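F-actin-capping protein subunit alpha (Dictyostelium discoideum, PDB 4AKR) caps the fast-growing barbed ends of actin filaments independently of calcium, blocking subunit exchange there without severing the filaments. Local coordinates at residues Glu6-Ala11 with Glu37-Ala42; Asn13-Ala18 with Ser28-Leu33; Cys21-Val26 with Ser46-Tyr51; Thr154-Tyr157 with Phe162-Gly165; Asn191-Tyr194 with Val200-Asn203. All coordinates share one frame; numbering follows the deposited sequence.

Interaction 1. Residues Glu6-Ala11 with Glu37-Ala42; sequences ELVQIA and ESLLNA
Leu-40 reaches from the turn after helix 23-31 to the flank of helix 4-16, where Val-8 and Ala-11, one helical turn apart, receive it. Its CB and CG serve as a stalk: CG lies anti to the carbonyl carbon (chi1 -77°), and from there the two methyls part to different residues. Leu-40 CD1 packs on CG2 of Val-8 at 3.9 Å, while Leu-40 CD2 meets CB of Ala-11 at 3.9 Å. The small alanine lets the forked tip come up to the helix; the beta-branched valine offers a methyl to the other prong. That same Val-8 CG2 lies 3.9 Å from CB of Leu-39 and stands against the carbonyl oxygen of Leu-39, at 3.1 Å, a tight approach for a methyl group. No hydrogen bond crosses, and the side chains meet through carbon atoms alone. Leu-34, from the same connection, packs on both Ala-11 and Leu-40. The arrangement is a type I beta turn, Ser-38 to Asn-41, closed by Asn-41 N to Ser-38 O at 3.0 Å and laid by the side chain of Leu-40 and by CB and the carbonyl of Leu-39 against a helix in the N-terminal helical part of the capping-protein alpha subunit.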
# COMPACT_ATOMS: atom_id res chain seq x y z
N GLU A 6 -11.41 13.36 -18.85
CA GLU A 6 -10.14 12.76 -18.44
C GLU A 6 -9.92 13.06 -16.95
O GLU A 6 -9.53 12.18 -16.19
CB GLU A 6 -8.99 13.31 -19.28
CG GLU A 6 -9.04 12.87 -20.74
CD GLU A 6 -7.89 13.43 -21.55
OE1 GLU A 6 -7.78 14.66 -21.64
OE2 GLU A 6 -7.10 12.64 -22.10
N LEU A 7 -10.19 14.30 -16.56
CA LEU A 7 -10.06 14.73 -15.18
C LEU A 7 -11.04 13.94 -14.32
O LEU A 7 -10.78 13.68 -13.14
CB LEU A 7 -10.35 16.22 -15.04
CG LEU A 7 -9.33 17.16 -15.69
CD1 LEU A 7 -9.70 18.60 -15.38
CD2 LEU A 7 -7.92 16.84 -15.18
N VAL A 8 -12.17 13.55 -14.91
CA VAL A 8 -13.19 12.76 -14.21
C VAL A 8 -12.69 11.33 -13.98
O VAL A 8 -12.91 10.76 -12.91
CB VAL A 8 -14.51 12.72 -15.01
CG1 VAL A 8 -15.39 11.59 -14.50
CG2 VAL A 8 -15.24 14.05 -14.88
N GLN A 9 -12.02 10.76 -14.98
CA GLN A 9 -11.52 9.40 -14.84
C GLN A 9 -10.39 9.34 -13.82
O GLN A 9 -10.23 8.33 -13.13
CB GLN A 9 -11.00 8.87 -16.17
CG GLN A 9 -10.49 7.43 -16.10
CD GLN A 9 -11.60 6.41 -15.93
OE1 GLN A 9 -12.47 6.27 -16.80
NE2 GLN A 9 -11.58 5.67 -14.82
N ILE A 10 -9.61 10.42 -13.72
CA ILE A 10 -8.50 10.45 -12.76
C ILE A 10 -9.05 10.35 -11.33
O ILE A 10 -8.62 9.50 -10.55
CB ILE A 10 -7.66 11.75 -12.90
CG1 ILE A 10 -6.96 11.77 -14.25
CG2 ILE A 10 -6.63 11.84 -11.77
CD1 ILE A 10 -6.14 13.01 -14.49
N ALA A 11 -10.01 11.22 -11.02
CA ALA A 11 -10.64 11.26 -9.71
C ALA A 11 -11.40 9.98 -9.36
O ALA A 11 -11.51 9.63 -8.20
CB ALA A 11 -11.56 12.46 -9.61
N GLU A 37 -17.14 20.82 -8.69
CA GLU A 37 -17.86 19.77 -8.00
C GLU A 37 -18.90 19.07 -8.87
O GLU A 37 -19.46 18.05 -8.49
CB GLU A 37 -18.55 20.36 -6.76
CG GLU A 37 -18.83 19.35 -5.66
CD GLU A 37 -17.56 18.72 -5.12
OE1 GLU A 37 -16.97 17.87 -5.83
OE2 GLU A 37 -17.15 19.07 -3.99
N SER A 38 -19.16 19.62 -10.06
CA SER A 38 -20.15 19.03 -10.95
C SER A 38 -19.55 17.98 -11.87
O SER A 38 -20.27 17.19 -12.47
CB SER A 38 -20.83 20.12 -11.78
OG SER A 38 -19.91 20.68 -12.71
N LEU A 39 -18.22 17.98 -11.98
CA LEU A 39 -17.52 17.02 -12.84
C LEU A 39 -17.89 15.56 -12.56
O LEU A 39 -17.97 14.76 -13.48
CB LEU A 39 -16.01 17.19 -12.70
CG LEU A 39 -15.38 18.43 -13.35
CD1 LEU A 39 -13.90 18.50 -13.00
CD2 LEU A 39 -15.58 18.36 -14.85
N LEU A 40 -18.10 15.22 -11.29
CA LEU A 40 -18.44 13.85 -10.93
C LEU A 40 -19.89 13.71 -10.50
O LEU A 40 -20.24 12.79 -9.75
CB LEU A 40 -17.53 13.36 -9.80
CG LEU A 40 -16.10 12.94 -10.14
CD1 LEU A 40 -15.41 14.00 -11.00
CD2 LEU A 40 -15.35 12.72 -8.83
N ASN A 41 -20.74 14.61 -10.99
CA ASN A 41 -22.14 14.58 -10.63
C ASN A 41 -22.93 13.63 -11.52
O ASN A 41 -24.14 13.75 -11.63
CB ASN A 41 -22.73 15.99 -10.72
CG ASN A 41 -23.26 16.48 -9.38
OD1 ASN A 41 -22.63 16.29 -8.34
ND2 ASN A 41 -24.43 17.12 -9.40
N ALA A 42 -22.23 12.69 -12.13
CA ALA A 42 -22.87 11.72 -13.01
C ALA A 42 -22.21 10.36 -12.86
O ALA A 42 -22.75 9.34 -13.32
CB ALA A 42 -22.78 12.19 -14.45

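Interaction 2. Residues Asn13-Ala18 with Ser28-Leu33; sequences NFLLNA and SDVRAL
Phe-14 and Val-30 mark the nearest approach of the two backbones, their CA atoms 7.4 Å apart where the C-terminal part of helix 4-16 packs against the last turn of helix 23-31. The CB of Val-30 is directed at the first helix, and CG2, lying anti to the carbonyl carbon, enters between two neighbouring side chains. Val-30 CG2 meets CB of Phe-14 at 3.8 Å and comes in at the edge of the ring, near its plane and by CD2, rather than over a face. Val-30 CG2 also touches CD2 of Leu-15 at 3.8 Å. The leucine sets out less directly, but its end comes up to the valine: chi2 of -179° carries CD1 on along the chain and leaves CD2 as the branch that makes the contact. A beta-branched residue suits this place, since its CG2, held close to the backbone, packs between Phe-14 and Leu-15. Leu-15 also packs on Val-27, Thr-47 and Phe-48, and so belongs to the core shared by three helices. The side chain of Asn-17 turns back on its own helix: ND2 donates to Asn-13 O at 2.8 Å, with an N-H...O angle of 169°, binding a carbonyl of the final turn. Between these two segments all three touching residues are buried and no hydrogen bond is made, which implies an association resting on close fit and exclusion of water, with little directional restraint.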
# COMPACT_ATOMS: atom_id res chain seq x y z
N ASN A 13 -10.51 6.98 -10.23
CA ASN A 13 -9.50 6.01 -9.82
C ASN A 13 -8.98 6.25 -8.40
O ASN A 13 -8.62 5.29 -7.71
CB ASN A 13 -8.34 6.02 -10.81
CG ASN A 13 -8.55 5.03 -11.93
OD1 ASN A 13 -8.14 3.88 -11.84
ND2 ASN A 13 -9.23 5.48 -12.99
N PHE A 14 -8.92 7.50 -7.97
CA PHE A 14 -8.48 7.78 -6.61
C PHE A 14 -9.51 7.15 -5.68
O PHE A 14 -9.20 6.30 -4.84
CB PHE A 14 -8.40 9.29 -6.34
CG PHE A 14 -7.31 9.99 -7.10
CD1 PHE A 14 -6.24 9.28 -7.64
CD2 PHE A 14 -7.34 11.37 -7.27
CE1 PHE A 14 -5.23 9.93 -8.34
CE2 PHE A 14 -6.34 12.02 -7.96
CZ PHE A 14 -5.28 11.30 -8.50
N LEU A 15 -10.76 7.57 -5.85
CA LEU A 15 -11.86 7.09 -5.03
C LEU A 15 -11.93 5.57 -4.93
O LEU A 15 -12.02 5.01 -3.83
CB LEU A 15 -13.20 7.64 -5.56
CG LEU A 15 -13.39 9.16 -5.49
CD1 LEU A 15 -14.77 9.56 -6.02
CD2 LEU A 15 -13.22 9.62 -4.05
N LEU A 16 -11.86 4.89 -6.07
CA LEU A 16 -11.93 3.44 -6.07
C LEU A 16 -10.77 2.77 -5.35
O LEU A 16 -10.88 1.62 -4.93
CB LEU A 16 -11.99 2.91 -7.52
CG LEU A 16 -13.31 3.07 -8.28
CD1 LEU A 16 -13.10 2.74 -9.74
CD2 LEU A 16 -14.37 2.17 -7.66
N ASN A 17 -9.67 3.49 -5.20
CA ASN A 17 -8.49 2.92 -4.56
C ASN A 17 -8.22 3.36 -3.13
O ASN A 17 -7.13 3.13 -2.60
CB ASN A 17 -7.27 3.19 -5.43
CG ASN A 17 -7.18 2.24 -6.60
OD1 ASN A 17 -6.78 1.09 -6.43
ND2 ASN A 17 -7.58 2.70 -7.78
N ALA A 18 -9.21 3.99 -2.51
CA ALA A 18 -9.05 4.45 -1.14
C ALA A 18 -8.87 3.26 -0.21
O ALA A 18 -9.49 2.21 -0.40
CB ALA A 18 -10.28 5.26 -0.71
N SER A 28 -12.73 13.61 0.48
CA SER A 28 -12.50 15.02 0.76
C SER A 28 -11.34 15.55 -0.05
O SER A 28 -11.43 16.62 -0.64
CB SER A 28 -12.22 15.26 2.24
OG SER A 28 -13.40 15.15 3.01
N ASP A 29 -10.23 14.81 -0.06
CA ASP A 29 -9.07 15.25 -0.81
C ASP A 29 -9.42 15.40 -2.28
O ASP A 29 -9.06 16.39 -2.91
CB ASP A 29 -7.92 14.24 -0.66
CG ASP A 29 -7.41 14.12 0.77
OD1 ASP A 29 -7.40 15.13 1.50
OD2 ASP A 29 -7.00 13.00 1.15
N VAL A 30 -10.13 14.42 -2.83
CA VAL A 30 -10.51 14.46 -4.23
C VAL A 30 -11.40 15.67 -4.57
O VAL A 30 -11.06 16.46 -5.45
CB VAL A 30 -11.24 13.17 -4.65
CG1 VAL A 30 -11.65 13.25 -6.11
CG2 VAL A 30 -10.31 11.98 -4.45
N ARG A 31 -12.51 15.80 -3.86
CA ARG A 31 -13.42 16.92 -4.10
C ARG A 31 -12.68 18.26 -4.07
O ARG A 31 -13.06 19.20 -4.76
CB ARG A 31 -14.55 16.93 -3.06
CG ARG A 31 -15.57 15.81 -3.25
CD ARG A 31 -16.76 15.93 -2.29
NE ARG A 31 -17.77 14.90 -2.54
CZ ARG A 31 -18.52 14.82 -3.63
NH1 ARG A 31 -18.38 15.70 -4.61
NH2 ARG A 31 -19.42 13.85 -3.76
N ALA A 32 -11.62 18.34 -3.27
CA ALA A 32 -10.87 19.59 -3.17
C ALA A 32 -9.88 19.77 -4.31
O ALA A 32 -9.23 20.80 -4.41
CB ALA A 32 -10.15 19.65 -1.83
N LEU A 33 -9.77 18.76 -5.16
CA LEU A 33 -8.85 18.84 -6.28
C LEU A 33 -9.59 18.99 -7.59
O LEU A 33 -8.99 19.29 -8.62
CB LEU A 33 -7.96 17.59 -6.30
CG LEU A 33 -7.19 17.39 -5.00
CD1 LEU A 33 -6.37 16.11 -5.07
CD2 LEU A 33 -6.30 18.60 -4.74

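Interaction 3. Residues Cys21-Val26 with Ser46-Tyr51; sequences CEFMEV and STFREY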
# COMPACT_ATOMS: atom_id res chain seq x y z
N CYS A 21 -11.75 1.97 5.50
CA CYS A 21 -12.07 2.87 6.61
C CYS A 21 -11.64 4.32 6.43
O CYS A 21 -11.87 5.13 7.33
CB CYS A 21 -11.45 2.34 7.90
SG CYS A 21 -12.09 0.75 8.41
N GLU A 22 -11.01 4.64 5.31
CA GLU A 22 -10.52 6.01 5.07
C GLU A 22 -11.14 6.64 3.83
O GLU A 22 -10.66 7.66 3.34
CB GLU A 22 -9.01 6.00 4.90
CG GLU A 22 -8.24 5.37 6.05
CD GLU A 22 -6.75 5.24 5.75
OE1 GLU A 22 -6.16 6.19 5.17
OE2 GLU A 22 -6.19 4.18 6.09
N PHE A 23 -12.22 6.02 3.35
CA PHE A 23 -12.91 6.47 2.16
C PHE A 23 -13.28 7.94 2.23
O PHE A 23 -13.00 8.70 1.31
CB PHE A 23 -14.16 5.59 1.94
CG PHE A 23 -14.79 5.78 0.59
CD1 PHE A 23 -14.07 5.49 -0.57
CD2 PHE A 23 -16.07 6.30 0.47
CE1 PHE A 23 -14.63 5.72 -1.83
CE2 PHE A 23 -16.63 6.53 -0.77
CZ PHE A 23 -15.91 6.25 -1.93
N MET A 24 -13.89 8.37 3.32
CA MET A 24 -14.26 9.76 3.43
C MET A 24 -13.08 10.72 3.44
O MET A 24 -13.19 11.84 2.93
CB MET A 24 -15.16 9.98 4.64
CG MET A 24 -16.59 9.45 4.42
SD MET A 24 -17.29 9.99 2.81
CE MET A 24 -18.05 11.56 3.25
N GLU A 25 -11.94 10.32 4.01
CA GLU A 25 -10.78 11.20 4.01
C GLU A 25 -10.32 11.38 2.57
O GLU A 25 -9.90 12.46 2.16
CB GLU A 25 -9.62 10.63 4.85
CG GLU A 25 -9.74 10.82 6.36
CD GLU A 25 -10.69 9.84 7.01
OE1 GLU A 25 -10.89 8.75 6.45
OE2 GLU A 25 -11.23 10.16 8.09
N VAL A 26 -10.40 10.30 1.79
CA VAL A 26 -10.02 10.35 0.38
C VAL A 26 -11.06 11.12 -0.44
O VAL A 26 -10.69 11.87 -1.34
CB VAL A 26 -9.85 8.91 -0.19
CG1 VAL A 26 -9.61 8.96 -1.70
CG2 VAL A 26 -8.67 8.22 0.51
N SER A 46 -22.46 5.29 -9.07
CA SER A 46 -21.86 4.04 -9.51
C SER A 46 -20.50 3.81 -8.85
O SER A 46 -20.15 2.69 -8.49
CB SER A 46 -21.71 4.06 -11.04
OG SER A 46 -20.95 2.96 -11.51
N THR A 47 -19.74 4.90 -8.68
CA THR A 47 -18.41 4.85 -8.09
C THR A 47 -18.43 4.45 -6.61
O THR A 47 -17.76 3.49 -6.21
CB THR A 47 -17.71 6.21 -8.24
OG1 THR A 47 -17.54 6.50 -9.64
CG2 THR A 47 -16.36 6.20 -7.56
N PHE A 48 -19.19 5.18 -5.81
CA PHE A 48 -19.28 4.88 -4.38
C PHE A 48 -19.87 3.47 -4.17
O PHE A 48 -19.41 2.71 -3.32
CB PHE A 48 -20.15 5.92 -3.67
CG PHE A 48 -19.47 7.25 -3.47
CD1 PHE A 48 -18.88 7.91 -4.54
CD2 PHE A 48 -19.45 7.85 -2.22
CE1 PHE A 48 -18.28 9.16 -4.36
CE2 PHE A 48 -18.86 9.10 -2.03
CZ PHE A 48 -18.27 9.76 -3.11
N ARG A 49 -20.88 3.14 -4.96
CA ARG A 49 -21.51 1.82 -4.88
C ARG A 49 -20.49 0.68 -5.07
O ARG A 49 -20.53 -0.34 -4.37
CB ARG A 49 -22.62 1.73 -5.94
CG ARG A 49 -23.12 0.33 -6.22
CD ARG A 49 -24.37 0.39 -7.09
NE ARG A 49 -24.72 -0.92 -7.62
CZ ARG A 49 -24.22 -1.42 -8.74
NH1 ARG A 49 -23.35 -0.72 -9.45
NH2 ARG A 49 -24.59 -2.63 -9.16
N GLU A 50 -19.58 0.87 -6.03
CA GLU A 50 -18.54 -0.13 -6.32
C GLU A 50 -17.63 -0.33 -5.11
O GLU A 50 -17.29 -1.46 -4.76
CB GLU A 50 -17.73 0.32 -7.54
CG GLU A 50 -16.48 -0.49 -7.84
CD GLU A 50 -16.75 -1.98 -8.00
OE1 GLU A 50 -17.83 -2.35 -8.49
OE2 GLU A 50 -15.85 -2.79 -7.64
N TYR A 51 -17.24 0.77 -4.47
CA TYR A 51 -16.39 0.72 -3.29
C TYR A 51 -17.14 0.06 -2.12
O TYR A 51 -16.68 -0.94 -1.56
CB TYR A 51 -15.98 2.13 -2.87
CG TYR A 51 -15.11 2.18 -1.63
CD1 TYR A 51 -13.73 1.99 -1.71
CD2 TYR A 51 -15.68 2.38 -0.37
CE1 TYR A 51 -12.94 1.99 -0.57
CE2 TYR A 51 -14.91 2.39 0.77
CZ TYR A 51 -13.54 2.20 0.67
OH TYR A 51 -12.77 2.23 1.81
O HOH W 1 -13.99 0.86 4.13
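The ring of Phe-23 is engaged in two different ways, with Tyr-51 over one face and Phe-48 at its edge. The tyrosine forms an offset stack, centroids 4.0 Å apart and planes inclined by only 16°, in which CD1 of Phe-23 stands over the centre of the Tyr-51 ring. Against Phe-48 the geometry is T-shaped: the planes meet at 85°, and the Phe-23 edge bearing CE2 and CZ points into the Phe-48 face, CE2 of Phe-23 lying 3.4 Å from CD2 of Phe-48. With CG anti to the backbone N in both Phe-23 (chi1 -168°) and Tyr-51, the two side chains reach across the gap from facing helices and run antiparallel alongside each other. This carries the tyrosine hydroxyl beyond the stack, beside CB of Phe-23. There a water bridges it to the chain before helix 23-31, 3.0 Å from Tyr-51 OH and 2.9 Å from Cys-21 N, whose hydrogen it accepts; the same hydroxyl is hydrogen-bonded to Pro-19 O. Tyrosine suits a place that needs a flat apolar face and a polar tip. A leucine in its place would probably leave the Phe-23 face without its stack and the Pro-19 carbonyl and bridging water without their hydroxyl partner. Together the three rings make a buried aromatic cluster joining helix 23-31 to helix 44-55, a core of the N-terminal helical region.

Interaction 4. Residues Thr154-Tyr157 with Phe162-Gly165; sequences TCIY and FYSG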
# COMPACT_ATOMS: atom_id res chain seq x y z
N THR A 154 -14.58 -7.62 8.28
CA THR A 154 -14.22 -6.96 9.52
C THR A 154 -13.08 -5.99 9.29
O THR A 154 -12.11 -6.30 8.61
CB THR A 154 -13.80 -7.98 10.59
OG1 THR A 154 -13.56 -7.30 11.83
CG2 THR A 154 -12.53 -8.73 10.17
N CYS A 155 -13.20 -4.81 9.89
CA CYS A 155 -12.20 -3.77 9.74
C CYS A 155 -11.82 -3.14 11.06
O CYS A 155 -12.43 -3.41 12.10
CB CYS A 155 -12.74 -2.69 8.81
SG CYS A 155 -14.29 -1.96 9.40
N ILE A 156 -10.81 -2.28 11.00
CA ILE A 156 -10.34 -1.57 12.17
C ILE A 156 -9.80 -0.22 11.71
O ILE A 156 -9.23 -0.10 10.62
CB ILE A 156 -9.24 -2.35 12.89
CG1 ILE A 156 -8.83 -1.62 14.16
CG2 ILE A 156 -8.04 -2.53 11.98
CD1 ILE A 156 -7.91 -2.42 15.05
N TYR A 157 -9.98 0.80 12.53
CA TYR A 157 -9.51 2.12 12.17
C TYR A 157 -9.14 2.91 13.40
O TYR A 157 -9.98 3.22 14.24
CB TYR A 157 -10.59 2.86 11.37
CG TYR A 157 -10.15 4.20 10.81
CD1 TYR A 157 -8.90 4.35 10.19
CD2 TYR A 157 -10.99 5.31 10.88
CE1 TYR A 157 -8.51 5.58 9.65
CE2 TYR A 157 -10.60 6.54 10.34
CZ TYR A 157 -9.36 6.67 9.73
OH TYR A 157 -8.98 7.88 9.19
N PHE A 162 -2.39 5.85 13.52
CA PHE A 162 -1.99 5.85 12.11
C PHE A 162 -2.14 4.53 11.34
O PHE A 162 -1.30 4.21 10.51
CB PHE A 162 -0.54 6.30 11.99
CG PHE A 162 -0.31 7.68 12.49
CD1 PHE A 162 -0.60 8.79 11.69
CD2 PHE A 162 0.21 7.89 13.76
CE1 PHE A 162 -0.38 10.08 12.15
CE2 PHE A 162 0.43 9.18 14.24
CZ PHE A 162 0.13 10.28 13.43
N TYR A 163 -3.18 3.76 11.61
CA TYR A 163 -3.33 2.53 10.88
C TYR A 163 -4.76 2.08 10.72
O TYR A 163 -5.65 2.51 11.46
CB TYR A 163 -2.51 1.41 11.53
CG TYR A 163 -3.12 0.81 12.77
CD1 TYR A 163 -3.99 -0.27 12.70
CD2 TYR A 163 -2.83 1.33 14.03
CE1 TYR A 163 -4.54 -0.83 13.83
CE2 TYR A 163 -3.39 0.78 15.18
CZ TYR A 163 -4.24 -0.31 15.07
OH TYR A 163 -4.78 -0.87 16.21
N SER A 164 -4.97 1.22 9.72
CA SER A 164 -6.29 0.67 9.45
C SER A 164 -6.11 -0.69 8.81
O SER A 164 -5.01 -1.06 8.40
CB SER A 164 -7.08 1.58 8.49
OG SER A 164 -6.54 1.56 7.18
N GLY A 165 -7.20 -1.45 8.74
CA GLY A 165 -7.13 -2.76 8.14
C GLY A 165 -8.50 -3.34 7.91
O GLY A 165 -9.49 -2.87 8.47
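Ile-156 and Gly-165, with Tyr-163 beside them, contribute most of the surface buried between these antiparallel strands. Ile-156 and Gly-165 are a hydrogen-bonded pair: Ile-156 N gives its hydrogen to Gly-165 O at 2.9 Å, and Gly-165 N returns a bond to Ile-156 O at 3.1 Å. Both bonds are somewhat bent, with N-H...O angles near 150°. Glycine has no side chain on the face that carries the isoleucine, and CG2 of Ile-156 settles over its backbone, 3.5 Å from Gly-165 N. The other branch of the isoleucine runs extended, CG1 anti to the backbone N (chi1 -176°), and brings Ile-156 CD1 obliquely to the ring of Tyr-163, 3.7 Å from Tyr-163 OH and 3.9 Å from Tyr-163 CE1. Tyrosine suits the spot because its long, largely apolar ring can reach across to an aliphatic tip. On the opposite face Tyr-157 and Ser-164 form a non-hydrogen-bonded pair, with CD1 of Tyr-157 resting 3.7 Å from CB of Ser-164; the short serine leaves room for the ring, and its hydroxyl bonds to Glu-22 near the start of helix 23-31. Phe-162 and Tyr-163 both stand opposite Lys-158, a G1 beta bulge where the hairpin turns. Next in the sheet, strand 181-194 is joined through a backbone hydrogen bond between His-193 and Ser-164, while Cys-21, just before helix 23-31, packs on Cys-155 and Tyr-157 from the helical side, and side chains of the partner protein chain touch Ile-156, Tyr-157 and Tyr-163.

Interaction 5. Residues Asn191-Tyr194 with Val200-Asn203; sequences NVHY and VQLN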
# COMPACT_ATOMS: atom_id res chain seq x y z
N ASN A 191 -6.16 -6.45 3.97
CA ASN A 191 -5.58 -5.14 3.72
C ASN A 191 -5.16 -4.45 5.01
O ASN A 191 -5.90 -4.43 5.98
CB ASN A 191 -6.60 -4.27 2.99
CG ASN A 191 -7.03 -4.86 1.66
OD1 ASN A 191 -6.35 -4.70 0.65
ND2 ASN A 191 -8.15 -5.57 1.67
N VAL A 192 -3.95 -3.89 5.00
CA VAL A 192 -3.45 -3.16 6.15
C VAL A 192 -2.75 -1.91 5.64
O VAL A 192 -2.01 -1.95 4.66
CB VAL A 192 -2.45 -3.99 6.99
CG1 VAL A 192 -1.93 -3.14 8.15
CG2 VAL A 192 -3.14 -5.23 7.53
N HIS A 193 -3.00 -0.80 6.32
CA HIS A 193 -2.46 0.50 5.98
C HIS A 193 -1.88 1.16 7.23
O HIS A 193 -2.58 1.37 8.23
CB HIS A 193 -3.59 1.37 5.41
CG HIS A 193 -3.19 2.77 5.06
ND1 HIS A 193 -1.94 3.09 4.55
CD2 HIS A 193 -3.89 3.93 5.07
CE1 HIS A 193 -1.90 4.38 4.27
NE2 HIS A 193 -3.07 4.91 4.58
N TYR A 194 -0.58 1.45 7.18
CA TYR A 194 0.12 2.10 8.28
C TYR A 194 0.66 3.41 7.70
O TYR A 194 1.35 3.40 6.69
CB TYR A 194 1.29 1.25 8.76
CG TYR A 194 2.06 1.90 9.88
CD1 TYR A 194 3.11 2.77 9.60
CD2 TYR A 194 1.71 1.68 11.22
CE1 TYR A 194 3.80 3.41 10.62
CE2 TYR A 194 2.41 2.32 12.25
CZ TYR A 194 3.45 3.18 11.94
OH TYR A 194 4.17 3.82 12.93
N VAL A 200 2.65 2.68 4.30
CA VAL A 200 2.98 1.28 4.03
C VAL A 200 1.67 0.50 3.95
O VAL A 200 0.76 0.72 4.74
CB VAL A 200 3.89 0.71 5.14
CG1 VAL A 200 4.21 -0.76 4.87
CG2 VAL A 200 5.18 1.51 5.19
N GLN A 201 1.58 -0.41 2.98
CA GLN A 201 0.37 -1.20 2.81
C GLN A 201 0.62 -2.68 2.53
O GLN A 201 1.53 -3.05 1.80
CB GLN A 201 -0.47 -0.62 1.67
CG GLN A 201 -1.26 0.63 2.06
CD GLN A 201 -2.05 1.21 0.91
OE1 GLN A 201 -2.71 0.48 0.16
NE2 GLN A 201 -2.02 2.52 0.76
N LEU A 202 -0.21 -3.52 3.14
CA LEU A 202 -0.16 -4.96 2.94
C LEU A 202 -1.44 -5.25 2.16
O LEU A 202 -2.51 -4.75 2.52
CB LEU A 202 -0.19 -5.70 4.28
CG LEU A 202 -0.38 -7.23 4.25
CD1 LEU A 202 0.88 -7.91 3.76
CD2 LEU A 202 -0.70 -7.72 5.65
N ASN A 203 -1.32 -6.02 1.09
CA ASN A 203 -2.46 -6.39 0.24
C ASN A 203 -2.37 -7.86 -0.14
O ASN A 203 -1.40 -8.28 -0.77
CB ASN A 203 -2.48 -5.55 -1.05
CG ASN A 203 -2.89 -4.10 -0.81
OD1 ASN A 203 -4.06 -3.81 -0.56
ND2 ASN A 203 -1.93 -3.19 -0.89
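Val-192 and Leu-202 face each other in a regular antiparallel beta hairpin, the last two strands of the chain's five-stranded sheet. Four backbone hydrogen bonds hold it, two in each hydrogen-bonded pair. Val-192 N bonds to Leu-202 O at 3.0 Å, and Leu-202 N to Val-192 O at 2.8 Å. The Tyr-194 and Val-200 pair is straighter, with N-H...O angles of 175° and 177°. Between these bonds, CA-H...O contacts from Asn-191, His-193 and Gln-201 add to the join. The apolar contacts lie on the face of Val-192, Tyr-194, Val-200 and Leu-202. There CB of Val-192 meets CB of Leu-202 at 3.9 Å, and a touch of Val-192 CG2 on Leu-202 CD2 continues the pair outward; the branched aliphatic Val-192, Val-200 and Leu-202 suit a buried strand face. The polar residues Asn-191, His-193, Gln-201 and Asn-203 occupy the other face. The CG methylene of Gln-201 lies obliquely beside the His-193 ring, the Gln-201 amide plane is turned 72° from that ring, and NE2 of Gln-201 is hydrogen-bonded to Asn-199 OD1. With an alanine here, the Asn-199 side-chain oxygen would probably lose that donor and a gap would open beside the imidazole. Beyond Val-200 to Asn-203 the sheet continues into a strand of the partner protein chain, also antiparallel. Within the hairpin, the methylene CG of Gln-201 lies 3.7 Å from the carbonyl oxygen of Val-192.

How the interactions relate
Interactions 1, 2 and 3 build up the N-terminal helices, while interactions 4 and 5 lie in the five-stranded sheet. Interaction 2 is nested inside the loop closed by interaction 1, their centres 10 Å apart, and a salt bridge joins Arg-31 NH1 to Glu-37 OE1 at 2.9 Å. Interactions 2 and 3 are closer still, centres 8 Å apart, and Leu-15 O packs on Phe-23 CE1. Helices and sheet meet between interactions 3 and 4, where Glu-25 OE2 packs 3.4 Å from Tyr-157 OH. Neighbouring strands then carry interaction 4 into interaction 5, with Ser-164 O 3.7 Å from Val-192 CG1. Interaction 1 stands farthest off, its centre about 28 Å from that of interaction 4.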